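Local coordinates for extracellular solute-binding protein family 1 (Alicyclobacillus acidocaldarius subsp. acidocaldarius, PDB 4OVJ) that probably captures a solute outside the cell and delivers it to a membrane transporter, at residues P117-S122 and E361-A366; A149-H154 and A164-K169; E183-F188 and K378-D383; Y263-Q268 and K353-L358; Q296-Y301 and F316-V321. All coordinates share one frame; numbering follows the deposited sequence. Where two conformers were deposited one is given.

The centres of the other four contacts lie about 17 to 29 Å from that of interaction 1; interactions 2 and 5, on opposite sides of the chain's centre, are farthest apart at about 42 Å. Helix 350-365 serves interaction 4 with its first half and interaction 1 with its last turn, the two being adjacent in sequence; helix 377-392, next along the chain, carries interaction 3. Interactions 2, 4 and 5 are nested inside the loop closed by interaction 1, whereas interaction 3 crosses it. Interaction 5 touches interaction 1 where Ser122 OG lies 3.5 Å from Phe297 CE2. Late helices thus return to earlier parts of the chain, consistent with the repeatedly crossing, two-lobed architecture of periplasmic-type binding proteins.

Interaction 1: residues P117-S122 and E361-A366; sequences PSVLKS and EALKVA
Leu363 makes the apolar half of this contact: its CD2 methyl lies 3.8 Å from CG2 of Val119, the two branched side chains passing at a slant. The evidence for how it gets there is the torsion: CG stands anti to the carbonyl carbon (chi1 -69°), and the leucine end comes nearer to helix 117-121 than the direction of its CB would suggest. Val119 also packs on Pro133 and Leu136 of strand 128-144. The carbonyl of Leu363 has a separate task, accepting at 2.6 Å from a water. Three residues on, Ala366 O accepts the second hydrogen of that water at 2.8 Å and lies 3.5 Å from Ser118 CB. The water in turn accepts from Ser118 OG at 2.7 Å. With both of its hydrogens committed to the carbonyls of Leu363 and Ala366, the water carries the polar half, so the polar link between the segments is indirect, through one water, while the methyl pair of Val119 and Leu363 meets directly.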
# COMPACT_ATOMS: atom_id res chain seq x y z
N PRO A 117 -8.03 13.15 -2.96
CA PRO A 117 -8.41 12.91 -4.36
C PRO A 117 -7.60 11.82 -5.06
O PRO A 117 -8.18 11.02 -5.79
CB PRO A 117 -8.17 14.28 -5.01
CG PRO A 117 -8.43 15.23 -3.91
CD PRO A 117 -7.92 14.59 -2.66
N SER A 118 -6.29 11.78 -4.82
CA SER A 118 -5.42 10.78 -5.44
C SER A 118 -5.82 9.37 -5.05
O SER A 118 -5.77 8.45 -5.88
CB SER A 118 -3.94 11.00 -5.07
OG SER A 118 -3.65 10.56 -3.75
N VAL A 119 -6.20 9.21 -3.78
CA VAL A 119 -6.70 7.94 -3.25
C VAL A 119 -8.04 7.58 -3.90
O VAL A 119 -8.24 6.45 -4.34
CB VAL A 119 -6.86 8.01 -1.71
CG1 VAL A 119 -7.64 6.83 -1.16
CG2 VAL A 119 -5.49 8.10 -1.05
N LEU A 120 -8.96 8.53 -3.96
CA LEU A 120 -10.26 8.28 -4.61
C LEU A 120 -10.12 7.83 -6.06
O LEU A 120 -10.91 7.01 -6.53
CB LEU A 120 -11.16 9.50 -4.54
CG LEU A 120 -11.85 9.69 -3.21
CD1 LEU A 120 -12.41 11.11 -3.12
CD2 LEU A 120 -12.94 8.64 -2.98
N LYS A 121 -9.13 8.37 -6.77
CA LYS A 121 -8.90 8.05 -8.17
C LYS A 121 -8.73 6.54 -8.41
O LYS A 121 -9.11 6.04 -9.47
CB LYS A 121 -7.68 8.80 -8.69
CG LYS A 121 -7.51 8.75 -10.19
CD LYS A 121 -8.67 9.42 -10.91
CE LYS A 121 -8.38 9.60 -12.39
NZ LYS A 121 -9.62 9.41 -13.19
N SER A 122 -8.20 5.83 -7.42
CA SER A 122 -8.02 4.38 -7.53
C SER A 122 -9.34 3.61 -7.67
O SER A 122 -9.35 2.48 -8.16
CB SER A 122 -7.19 3.83 -6.36
OG SER A 122 -7.88 3.87 -5.14
N GLU A 361 1.39 13.40 5.75
CA GLU A 361 2.37 14.02 4.86
C GLU A 361 2.42 13.37 3.48
O GLU A 361 2.55 14.07 2.48
CB GLU A 361 3.74 14.06 5.51
CG GLU A 361 3.75 14.95 6.74
CD GLU A 361 3.29 16.37 6.41
OE1 GLU A 361 3.82 16.97 5.44
OE2 GLU A 361 2.38 16.87 7.11
N ALA A 362 2.29 12.04 3.43
CA ALA A 362 2.26 11.33 2.16
C ALA A 362 1.11 11.78 1.29
O ALA A 362 1.25 11.90 0.07
CB ALA A 362 2.17 9.84 2.39
N LEU A 363 -0.04 12.01 1.91
CA LEU A 363 -1.23 12.39 1.14
C LEU A 363 -1.09 13.75 0.47
O LEU A 363 -1.76 14.02 -0.55
CB LEU A 363 -2.46 12.37 2.04
CG LEU A 363 -2.88 10.98 2.50
CD1 LEU A 363 -3.89 11.10 3.62
CD2 LEU A 363 -3.44 10.19 1.34
N LYS A 364 -0.23 14.61 1.01
CA LYS A 364 0.02 15.90 0.38
C LYS A 364 0.73 15.79 -0.97
O LYS A 364 0.52 16.63 -1.84
CB LYS A 364 0.81 16.82 1.31
CG LYS A 364 0.04 17.20 2.56
CD LYS A 364 0.93 18.01 3.49
CE LYS A 364 0.16 18.47 4.72
NZ LYS A 364 1.12 19.06 5.69
N VAL A 365 1.56 14.77 -1.15
CA VAL A 365 2.37 14.64 -2.35
C VAL A 365 1.96 13.51 -3.28
O VAL A 365 2.28 13.55 -4.45
CB VAL A 365 3.88 14.44 -2.03
CG1 VAL A 365 4.38 15.56 -1.12
CG2 VAL A 365 4.16 13.08 -1.40
N ALA A 366 1.26 12.49 -2.78
CA ALA A 366 1.11 11.25 -3.53
C ALA A 366 0.26 11.47 -4.78
O ALA A 366 -0.67 12.27 -4.78
CB ALA A 366 0.51 10.16 -2.66
O HOH W 1 -2.46 12.66 -2.65

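Interaction 2: residues A149-H154 and A164-K169; sequences AKAGYH and ADILEK
Tyr153 and Ile166 supply the main apolar contact, their side chains crossing at about a right angle. The isoleucine CD1 methyl sits 3.6 Å from Tyr153 CD1, meeting the ring obliquely, while CG2 reaches back to the tyrosine CB at 3.9 Å, so both branches of Ile166 are engaged. The tyrosine CG is anti to its own backbone nitrogen (chi1 180°), which swings the ring along helix 160-174. A second, thinner apolar contact pairs Ala151 with Lys169: their CB atoms are 3.8 Å apart, and the lysine chain then bends at chi2 and carries its amino end away. Aromatic and polar partners outside complete the tyrosine's surroundings, since Trp163 and Tyr143 meet its ring edge-to-face and its OH is hydrogen-bonded to Gln156 O. Backbone hydrogen bonds set the path of the loop: Gly152 N donates to Ala149 O at 3.0 Å across a type I turn, and Tyr153 N donates to Phe148 O. With Gly152 at positive phi (67°), this pair of bonds is a Schellman motif that terminates helix 145-149, and the chain beyond it, through Tyr153, packs on the next helix of the sequence.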
# COMPACT_ATOMS: atom_id res chain seq x y z
N ALA A 149 20.65 11.15 13.73
CA ALA A 149 21.01 12.42 14.36
C ALA A 149 22.53 12.64 14.39
O ALA A 149 22.99 13.78 14.39
CB ALA A 149 20.40 12.53 15.76
N LYS A 150 23.31 11.55 14.35
CA LYS A 150 24.77 11.67 14.29
C LYS A 150 25.25 12.27 12.96
O LYS A 150 26.38 12.77 12.88
CB LYS A 150 25.43 10.30 14.51
CG LYS A 150 25.13 9.71 15.86
CD LYS A 150 25.67 8.30 16.02
CE LYS A 150 25.37 7.78 17.41
NZ LYS A 150 25.91 6.42 17.60
N ALA A 151 24.41 12.23 11.93
CA ALA A 151 24.69 12.87 10.65
C ALA A 151 23.89 14.15 10.47
O ALA A 151 23.88 14.72 9.39
CB ALA A 151 24.39 11.91 9.51
N GLY A 152 23.22 14.61 11.53
CA GLY A 152 22.39 15.80 11.45
C GLY A 152 21.15 15.64 10.58
O GLY A 152 20.65 16.62 10.02
N TYR A 153 20.66 14.40 10.48
CA TYR A 153 19.44 14.10 9.73
C TYR A 153 18.28 13.87 10.69
O TYR A 153 18.36 13.01 11.57
CB TYR A 153 19.63 12.87 8.84
CG TYR A 153 18.35 12.57 8.08
CD1 TYR A 153 17.97 13.38 7.04
CD2 TYR A 153 17.51 11.53 8.46
CE1 TYR A 153 16.79 13.15 6.36
CE2 TYR A 153 16.34 11.29 7.79
CZ TYR A 153 15.98 12.11 6.73
OH TYR A 153 14.81 11.90 6.05
N HIS A 154 17.19 14.61 10.50
CA HIS A 154 16.07 14.60 11.42
C HIS A 154 14.72 14.36 10.75
O HIS A 154 13.67 14.74 11.28
CB HIS A 154 16.05 15.93 12.19
CG HIS A 154 17.34 16.23 12.88
ND1 HIS A 154 18.01 17.41 12.72
CD2 HIS A 154 18.10 15.47 13.71
CE1 HIS A 154 19.12 17.39 13.44
NE2 HIS A 154 19.20 16.22 14.04
N ALA A 164 22.03 9.48 -0.18
CA ALA A 164 23.28 8.70 -0.26
C ALA A 164 24.40 9.34 0.54
O ALA A 164 25.15 8.65 1.24
CB ALA A 164 23.70 8.50 -1.71
N ASP A 165 24.47 10.67 0.51
CA ASP A 165 25.46 11.40 1.32
C ASP A 165 25.21 11.23 2.82
O ASP A 165 26.13 11.01 3.61
CB ASP A 165 25.44 12.88 0.96
CG ASP A 165 26.75 13.57 1.25
OD1 ASP A 165 27.74 13.28 0.54
OD2 ASP A 165 26.78 14.41 2.18
N ILE A 166 23.94 11.31 3.21
CA ILE A 166 23.56 11.11 4.60
C ILE A 166 23.90 9.69 5.06
O ILE A 166 24.47 9.51 6.13
CB ILE A 166 22.06 11.42 4.83
CG1 ILE A 166 21.82 12.94 4.70
CG2 ILE A 166 21.62 10.91 6.18
CD1 ILE A 166 20.39 13.32 4.37
N LEU A 167 23.58 8.70 4.23
CA LEU A 167 23.88 7.31 4.55
C LEU A 167 25.39 7.12 4.76
O LEU A 167 25.82 6.45 5.71
CB LEU A 167 23.37 6.38 3.45
CG LEU A 167 21.86 6.27 3.25
CD1 LEU A 167 21.59 5.28 2.13
CD2 LEU A 167 21.18 5.83 4.53
N GLU A 168 26.19 7.71 3.88
CA GLU A 168 27.64 7.63 4.03
C GLU A 168 28.09 8.21 5.37
O GLU A 168 28.93 7.61 6.04
CB GLU A 168 28.35 8.31 2.86
CG GLU A 168 28.23 7.54 1.55
CD GLU A 168 28.80 8.27 0.35
OE1 GLU A 168 30.01 8.53 0.31
OE2 GLU A 168 28.02 8.57 -0.59
N LYS A 169 27.52 9.34 5.76
CA LYS A 169 27.87 9.98 7.03
C LYS A 169 27.46 9.15 8.24
O LYS A 169 28.22 9.03 9.21
CB LYS A 169 27.26 11.38 7.12
CG LYS A 169 27.80 12.36 6.08
CD LYS A 169 29.21 12.83 6.42
CE LYS A 169 29.57 14.08 5.63
NZ LYS A 169 30.89 14.64 6.01

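Interaction 3: residues E183-F188 and K378-D383; sequences ESWQTF and KEIDQD. With SO4 (sulfate ion), chain B.
Trp185 forms the tight part of the contact by laying one indole face against helix 377-392. Asp381 CA stands 4.1 Å from the centroid of the five-membered ring, 25° off its normal, while Ile380 CG2 makes an off-centre CH-pi contact with the six-membered ring and comes within 3.6 Å of CZ2. CG of the tryptophan is anti to the backbone nitrogen (chi1 -176°), which sends the ring toward that helix; its NE1 bonds Asp377 OD1. With an alanine here, Ile380 and Asp381 would probably lose the indole surface they pack on, and Asp377 its NE1 donor. The loose side is wet. One water accepts from Trp185 N and donates to Asp381 OD1 at 2.8 Å, and another links Gln186 NE2 to Asp381 OD2, 2.6 Å from the latter. A third accepts from Gln186 N and donates to O1 of a sulfate, probably from the crystallisation liquor, near the helix start where Ser184 and Thr187 form a capping box. Around this, Tyr139 of strand 128-144 and Trp260 of strand 256-260 also bond the sulfate, while Phe405 of helix 398-414 packs on both Trp185 and Ile380.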
# COMPACT_ATOMS: atom_id res chain seq x y z
N GLU A 183 16.22 -2.92 -2.60
CA GLU A 183 15.87 -3.17 -3.98
C GLU A 183 14.83 -4.28 -4.09
O GLU A 183 15.03 -5.40 -3.61
CB GLU A 183 17.09 -3.54 -4.80
CG GLU A 183 18.05 -2.38 -5.01
CD GLU A 183 19.36 -2.84 -5.61
OE1 GLU A 183 20.27 -3.23 -4.84
OE2 GLU A 183 19.49 -2.82 -6.86
N SER A 184 13.75 -3.95 -4.76
CA SER A 184 12.66 -4.87 -5.02
C SER A 184 11.91 -4.32 -6.20
O SER A 184 12.07 -3.14 -6.57
CB SER A 184 11.72 -4.96 -3.82
OG SER A 184 10.99 -3.74 -3.63
N TRP A 185 11.07 -5.16 -6.78
CA TRP A 185 10.26 -4.75 -7.92
C TRP A 185 9.42 -3.52 -7.58
O TRP A 185 9.34 -2.58 -8.38
CB TRP A 185 9.40 -5.92 -8.32
CG TRP A 185 8.52 -5.82 -9.52
CD1 TRP A 185 7.21 -6.17 -9.57
CD2 TRP A 185 8.89 -5.46 -10.86
NE1 TRP A 185 6.73 -6.02 -10.83
CE2 TRP A 185 7.73 -5.59 -11.65
CE3 TRP A 185 10.06 -5.02 -11.46
CZ2 TRP A 185 7.71 -5.29 -13.03
CZ3 TRP A 185 10.06 -4.74 -12.82
CH2 TRP A 185 8.89 -4.88 -13.59
N GLN A 186 8.82 -3.50 -6.39
CA GLN A 186 7.97 -2.37 -6.06
C GLN A 186 8.76 -1.11 -5.68
O GLN A 186 8.31 0.00 -5.98
CB GLN A 186 6.91 -2.75 -5.03
CG GLN A 186 5.91 -3.82 -5.52
CD GLN A 186 5.13 -3.41 -6.76
OE1 GLN A 186 4.90 -2.23 -7.01
NE2 GLN A 186 4.72 -4.40 -7.56
N THR A 187 9.94 -1.22 -5.07
CA THR A 187 10.72 0.02 -4.89
C THR A 187 11.26 0.52 -6.23
O THR A 187 11.40 1.73 -6.43
CB THR A 187 11.86 -0.04 -3.87
OG1 THR A 187 12.88 -0.95 -4.31
CG2 THR A 187 11.36 -0.42 -2.50
N PHE A 188 11.57 -0.40 -7.15
CA PHE A 188 11.89 0.03 -8.49
C PHE A 188 10.68 0.75 -9.14
O PHE A 188 10.85 1.74 -9.86
CB PHE A 188 12.37 -1.11 -9.39
CG PHE A 188 12.64 -0.65 -10.78
CD1 PHE A 188 13.59 0.33 -11.02
CD2 PHE A 188 11.88 -1.11 -11.84
CE1 PHE A 188 13.78 0.84 -12.28
CE2 PHE A 188 12.09 -0.62 -13.12
CZ PHE A 188 13.04 0.36 -13.34
N LYS A 378 3.38 -11.64 -10.59
CA LYS A 378 4.03 -12.41 -9.53
C LYS A 378 5.34 -13.04 -10.03
O LYS A 378 6.37 -12.95 -9.36
CB LYS A 378 3.07 -13.46 -8.97
CG LYS A 378 3.58 -14.14 -7.71
CD LYS A 378 2.45 -14.77 -6.91
CE LYS A 378 2.95 -15.41 -5.62
NZ LYS A 378 3.72 -16.66 -5.88
N GLU A 379 5.30 -13.65 -11.21
CA GLU A 379 6.49 -14.26 -11.81
C GLU A 379 7.54 -13.22 -12.14
O GLU A 379 8.72 -13.40 -11.86
CB GLU A 379 6.12 -15.06 -13.07
CG GLU A 379 7.34 -15.71 -13.73
CD GLU A 379 6.99 -16.72 -14.81
OE1 GLU A 379 5.80 -16.93 -15.12
OE2 GLU A 379 7.95 -17.33 -15.37
N ILE A 380 7.11 -12.11 -12.75
CA ILE A 380 8.01 -11.02 -13.13
C ILE A 380 8.69 -10.42 -11.89
O ILE A 380 9.88 -10.16 -11.90
CB ILE A 380 7.26 -9.94 -13.94
CG1 ILE A 380 6.87 -10.53 -15.30
CG2 ILE A 380 8.15 -8.72 -14.15
CD1 ILE A 380 6.05 -9.63 -16.18
N ASP A 381 7.91 -10.22 -10.84
CA ASP A 381 8.44 -9.74 -9.55
C ASP A 381 9.54 -10.68 -9.05
O ASP A 381 10.62 -10.23 -8.63
CB ASP A 381 7.27 -9.66 -8.56
CG ASP A 381 7.64 -9.03 -7.23
OD1 ASP A 381 8.70 -9.35 -6.67
OD2 ASP A 381 6.83 -8.24 -6.71
N GLN A 382 9.28 -11.98 -9.10
CA GLN A 382 10.27 -12.97 -8.68
C GLN A 382 11.50 -12.92 -9.57
O GLN A 382 12.62 -12.97 -9.06
CB GLN A 382 9.67 -14.38 -8.60
CG GLN A 382 10.61 -15.41 -7.98
CD GLN A 382 11.04 -15.05 -6.56
OE1 GLN A 382 10.21 -14.99 -5.66
NE2 GLN A 382 12.33 -14.82 -6.36
N ASP A 383 11.31 -12.83 -10.89
CA ASP A 383 12.43 -12.71 -11.83
C ASP A 383 13.26 -11.46 -11.53
O ASP A 383 14.48 -11.48 -11.62
CB ASP A 383 11.97 -12.67 -13.30
CG ASP A 383 11.29 -13.96 -13.75
OD1 ASP A 383 11.56 -15.03 -13.14
OD2 ASP A 383 10.50 -13.90 -14.72
S SO4 B . 8.38 -4.50 -1.23
O1 SO4 B . 9.05 -5.59 -1.98
O2 SO4 B . 6.99 -4.31 -1.70
O3 SO4 B . 8.33 -4.86 0.20
O4 SO4 B . 9.17 -3.27 -1.41
O HOH W 2 11.11 -7.98 -6.11
O HOH W 3 8.44 -5.94 -4.72
O HOH W 4 4.52 -7.22 -7.34

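Interaction 4: residues Y263-Q268 and K353-L358; sequences YVVSLQ and KAEFQL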
# COMPACT_ATOMS: atom_id res chain seq x y z
N TYR A 263 4.89 -1.49 8.54
CA TYR A 263 5.89 -2.26 9.24
C TYR A 263 6.45 -1.57 10.48
O TYR A 263 7.12 -2.23 11.28
CB TYR A 263 7.05 -2.64 8.31
CG TYR A 263 6.74 -3.79 7.40
CD1 TYR A 263 6.53 -5.07 7.91
CD2 TYR A 263 6.66 -3.62 6.02
CE1 TYR A 263 6.25 -6.14 7.08
CE2 TYR A 263 6.37 -4.69 5.18
CZ TYR A 263 6.16 -5.94 5.72
OH TYR A 263 5.89 -7.02 4.91
N VAL A 264 6.21 -0.26 10.65
CA VAL A 264 6.80 0.42 11.80
C VAL A 264 6.34 -0.19 13.13
O VAL A 264 7.13 -0.24 14.07
CB VAL A 264 6.61 1.95 11.79
CG1 VAL A 264 5.17 2.33 12.03
CG2 VAL A 264 7.51 2.61 12.84
N VAL A 265 5.10 -0.66 13.21
CA VAL A 265 4.60 -1.22 14.47
C VAL A 265 5.38 -2.50 14.80
O VAL A 265 5.89 -2.64 15.91
CB VAL A 265 3.09 -1.51 14.42
CG1 VAL A 265 2.66 -2.38 15.60
CG2 VAL A 265 2.32 -0.20 14.39
N SER A 266 5.48 -3.40 13.83
CA SER A 266 6.24 -4.64 14.00
C SER A 266 7.71 -4.38 14.32
O SER A 266 8.25 -4.96 15.24
CB SER A 266 6.16 -5.52 12.74
OG SER A 266 4.84 -5.92 12.50
N LEU A 267 8.34 -3.51 13.53
CA LEU A 267 9.75 -3.20 13.75
C LEU A 267 9.97 -2.61 15.13
O LEU A 267 10.88 -3.01 15.84
CB LEU A 267 10.28 -2.23 12.70
CG LEU A 267 10.48 -2.86 11.34
CD1 LEU A 267 10.64 -1.77 10.30
CD2 LEU A 267 11.67 -3.82 11.31
N GLN A 268 9.14 -1.66 15.52
CA GLN A 268 9.35 -1.01 16.80
C GLN A 268 9.19 -1.98 17.97
O GLN A 268 9.88 -1.84 18.98
CB GLN A 268 8.43 0.20 16.98
CG GLN A 268 8.73 1.02 18.22
CD GLN A 268 10.08 1.71 18.18
OE1 GLN A 268 10.19 2.84 17.69
NE2 GLN A 268 11.12 1.03 18.66
N LYS A 353 0.61 6.37 16.00
CA LYS A 353 0.51 7.82 15.83
C LYS A 353 1.51 8.31 14.78
O LYS A 353 1.17 9.12 13.92
CB LYS A 353 0.77 8.55 17.16
CG LYS A 353 -0.31 8.35 18.21
CD LYS A 353 -0.07 9.24 19.42
CE LYS A 353 -0.80 8.72 20.65
NZ LYS A 353 -2.25 8.53 20.40
N ALA A 354 2.74 7.80 14.85
CA ALA A 354 3.78 8.16 13.90
C ALA A 354 3.38 7.79 12.48
O ALA A 354 3.58 8.58 11.56
CB ALA A 354 5.09 7.48 14.26
N GLU A 355 2.81 6.60 12.31
CA GLU A 355 2.31 6.14 11.01
C GLU A 355 1.27 7.10 10.48
O GLU A 355 1.28 7.43 9.30
CB GLU A 355 1.58 4.82 11.13
CG GLU A 355 2.37 3.56 11.04
CD GLU A 355 1.44 2.38 10.85
OE1 GLU A 355 1.14 2.01 9.70
OE2 GLU A 355 0.95 1.86 11.86
N PHE A 356 0.32 7.48 11.33
CA PHE A 356 -0.77 8.37 10.90
C PHE A 356 -0.20 9.72 10.46
O PHE A 356 -0.62 10.28 9.44
CB PHE A 356 -1.79 8.60 12.02
CG PHE A 356 -2.72 7.45 12.27
CD1 PHE A 356 -2.41 6.16 11.88
CD2 PHE A 356 -3.91 7.66 12.96
CE1 PHE A 356 -3.27 5.11 12.16
CE2 PHE A 356 -4.77 6.61 13.23
CZ PHE A 356 -4.45 5.35 12.82
N GLN A 357 0.77 10.24 11.21
CA GLN A 357 1.39 11.51 10.85
C GLN A 357 2.12 11.42 9.52
O GLN A 357 2.06 12.32 8.70
CB GLN A 357 2.36 11.96 11.93
CG GLN A 357 1.68 12.43 13.21
CD GLN A 357 2.65 12.67 14.35
OE1 GLN A 357 3.77 12.15 14.35
NE2 GLN A 357 2.21 13.44 15.33
N LEU A 358 2.82 10.31 9.30
CA LEU A 358 3.53 10.12 8.05
C LEU A 358 2.53 10.05 6.89
O LEU A 358 2.73 10.69 5.85
CB LEU A 358 4.37 8.84 8.11
CG LEU A 358 5.34 8.48 6.98
CD1 LEU A 358 4.64 7.92 5.76
CD2 LEU A 358 6.24 9.65 6.62
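Val264 O accepts the backbone N-H of Gln268 at 2.9 Å, one of the helical bonds that hold the turn from which Val264 and Val265 confront Glu355. Ala354 O receives Leu358 N at the same length on the opposing helix, likewise an i to i+4 bond. Within 353-358, Glu355 makes the close contacts. Its CG is anti to the carbonyl carbon (chi1 -88°) and the chain runs on extended, sliding past Val264 in the opposite direction. The nearest carbons, Val264 CG1 and Glu355 CG, are modelled 3.2 Å apart, closer than normal van der Waals contact, so that value is doubtful in detail; Glu355 CD, at 3.9 Å from the same methyl, is more ordinary. The carboxylate continues on to Val265, whose CG2 methyl lies 3.5 Å from Glu355 OE2 as the two side chains cross nearly at right angles. Leu277 of strand 275-278 packs on Val264, Ala354 and Leu358, while Leu329 and Ile333 touch Glu355. Helices 263-269 and 350-365 therefore meet through the aliphatic stem and carboxylate of a buried acid among hydrophobic groups, surroundings that would probably raise its pKa.

Interaction 5: residues Q296-Y301 and F316-V321; sequences QFWSIY and FLLNNV
The indole of Trp298 carries Leu317 CD1 on one face, 3.8 Å from the centroid of the six-membered ring and 16° off its normal. At the edge lies Leu318, with CD2 3.7 Å from Trp298 CD1 and CG close to the ring plane; a water also sits in plane, accepting from Trp298 NE1 at 2.8 Å and donating weakly to Leu317 O. Consecutive leucines thus meet one ring differently, Leu317 crossing it at about a right angle and Leu318 sliding past. The two segments follow one another as strand and helix in an alpha/beta arrangement: strand 293-300 pairs with strands 84-87 and 128-144, and helix 307-319 covers Trp298 and Ile300. A serine in place of Trp298 would probably leave Leu317 CD1 without the ring face beneath it and the water without its indole donor. Nearer the backbone of the helix, Leu317 CB comes within 3.6 Å of Trp298 NE1, while on the strand side Trp298 also packs on Gln86 and Asn134.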
# COMPACT_ATOMS: atom_id res chain seq x y z
N GLN A 296 -8.13 -2.22 0.12
CA GLN A 296 -9.37 -2.81 -0.37
C GLN A 296 -10.32 -1.66 -0.58
O GLN A 296 -9.97 -0.51 -0.32
CB GLN A 296 -10.01 -3.78 0.64
CG GLN A 296 -9.12 -4.52 1.59
CD GLN A 296 -9.91 -5.26 2.65
OE1 GLN A 296 -10.96 -4.78 3.11
NE2 GLN A 296 -9.42 -6.42 3.04
N PHE A 297 -11.52 -1.95 -1.05
CA PHE A 297 -12.54 -0.96 -1.33
C PHE A 297 -13.88 -1.41 -0.78
O PHE A 297 -14.16 -2.60 -0.70
CB PHE A 297 -12.76 -0.78 -2.84
CG PHE A 297 -11.58 -0.28 -3.59
CD1 PHE A 297 -10.56 -1.14 -3.96
CD2 PHE A 297 -11.52 1.05 -4.00
CE1 PHE A 297 -9.46 -0.67 -4.65
CE2 PHE A 297 -10.42 1.51 -4.71
CZ PHE A 297 -9.39 0.65 -5.02
N TRP A 298 -14.73 -0.43 -0.45
CA TRP A 298 -16.16 -0.67 -0.28
C TRP A 298 -16.86 -0.31 -1.59
O TRP A 298 -16.66 0.78 -2.12
CB TRP A 298 -16.76 0.19 0.83
CG TRP A 298 -16.11 0.10 2.16
CD1 TRP A 298 -15.66 1.15 2.90
CD2 TRP A 298 -15.82 -1.08 2.92
NE1 TRP A 298 -15.13 0.71 4.08
CE2 TRP A 298 -15.21 -0.65 4.12
CE3 TRP A 298 -16.01 -2.45 2.71
CZ2 TRP A 298 -14.78 -1.55 5.09
CZ3 TRP A 298 -15.60 -3.33 3.69
CH2 TRP A 298 -15.00 -2.88 4.86
N SER A 299 -17.70 -1.23 -2.07
CA SER A 299 -18.51 -1.00 -3.25
C SER A 299 -19.97 -1.36 -2.92
O SER A 299 -20.26 -2.11 -1.98
CB SER A 299 -18.00 -1.87 -4.40
OG SER A 299 -16.71 -1.48 -4.87
N ILE A 300 -20.88 -0.81 -3.70
CA ILE A 300 -22.30 -1.04 -3.55
C ILE A 300 -22.84 -1.66 -4.84
O ILE A 300 -22.46 -1.27 -5.94
CB ILE A 300 -23.05 0.26 -3.22
CG1 ILE A 300 -22.55 0.83 -1.89
CG2 ILE A 300 -24.57 0.05 -3.15
CD1 ILE A 300 -23.08 2.21 -1.56
N TYR A 301 -23.75 -2.63 -4.69
CA TYR A 301 -24.39 -3.27 -5.83
C TYR A 301 -25.18 -2.25 -6.64
O TYR A 301 -25.99 -1.50 -6.09
CB TYR A 301 -25.33 -4.35 -5.33
CG TYR A 301 -26.01 -5.21 -6.37
CD1 TYR A 301 -25.37 -5.56 -7.55
CD2 TYR A 301 -27.27 -5.74 -6.12
CE1 TYR A 301 -26.00 -6.37 -8.49
CE2 TYR A 301 -27.90 -6.56 -7.04
CZ TYR A 301 -27.26 -6.88 -8.22
OH TYR A 301 -27.90 -7.70 -9.12
N PHE A 316 -20.50 5.25 7.19
CA PHE A 316 -20.22 4.87 8.57
C PHE A 316 -18.88 4.13 8.67
O PHE A 316 -18.03 4.47 9.50
CB PHE A 316 -21.35 3.99 9.13
CG PHE A 316 -21.13 3.56 10.56
CD1 PHE A 316 -21.58 4.36 11.61
CD2 PHE A 316 -20.52 2.35 10.85
CE1 PHE A 316 -21.41 3.97 12.92
CE2 PHE A 316 -20.34 1.95 12.17
CZ PHE A 316 -20.78 2.76 13.20
N LEU A 317 -18.68 3.14 7.82
CA LEU A 317 -17.42 2.40 7.81
C LEU A 317 -16.23 3.30 7.53
O LEU A 317 -15.18 3.12 8.11
CB LEU A 317 -17.45 1.26 6.79
CG LEU A 317 -18.46 0.15 7.06
CD1 LEU A 317 -18.42 -0.84 5.91
CD2 LEU A 317 -18.22 -0.51 8.41
N LEU A 318 -16.41 4.26 6.64
CA LEU A 318 -15.34 5.17 6.27
C LEU A 318 -15.03 6.21 7.32
O LEU A 318 -13.87 6.49 7.57
CB LEU A 318 -15.66 5.88 4.95
CG LEU A 318 -15.71 5.01 3.70
CD1 LEU A 318 -16.36 5.80 2.57
CD2 LEU A 318 -14.32 4.56 3.28
N ASN A 319 -16.07 6.80 7.90
CA ASN A 319 -15.92 8.07 8.64
C ASN A 319 -16.32 8.06 10.10
O ASN A 319 -16.05 9.03 10.82
CB ASN A 319 -16.71 9.17 7.93
CG ASN A 319 -16.04 9.63 6.66
OD1 ASN A 319 -14.85 9.93 6.65
ND2 ASN A 319 -16.79 9.68 5.57
N ASN A 320 -16.97 7.01 10.56
CA ASN A 320 -17.43 6.99 11.94
C ASN A 320 -16.33 6.53 12.87
O ASN A 320 -15.65 5.55 12.58
CB ASN A 320 -18.67 6.12 12.08
CG ASN A 320 -19.23 6.16 13.47
OD1 ASN A 320 -18.79 5.43 14.34
ND2 ASN A 320 -20.21 7.02 13.70
N VAL A 321 -16.13 7.26 13.98
CA VAL A 321 -15.06 6.92 14.91
C VAL A 321 -15.30 5.59 15.65
O VAL A 321 -14.34 4.89 15.96
CB VAL A 321 -14.78 8.08 15.91
CG1 VAL A 321 -15.92 8.27 16.89
CG2 VAL A 321 -13.47 7.82 16.65
O HOH W 5 -13.65 1.83 6.12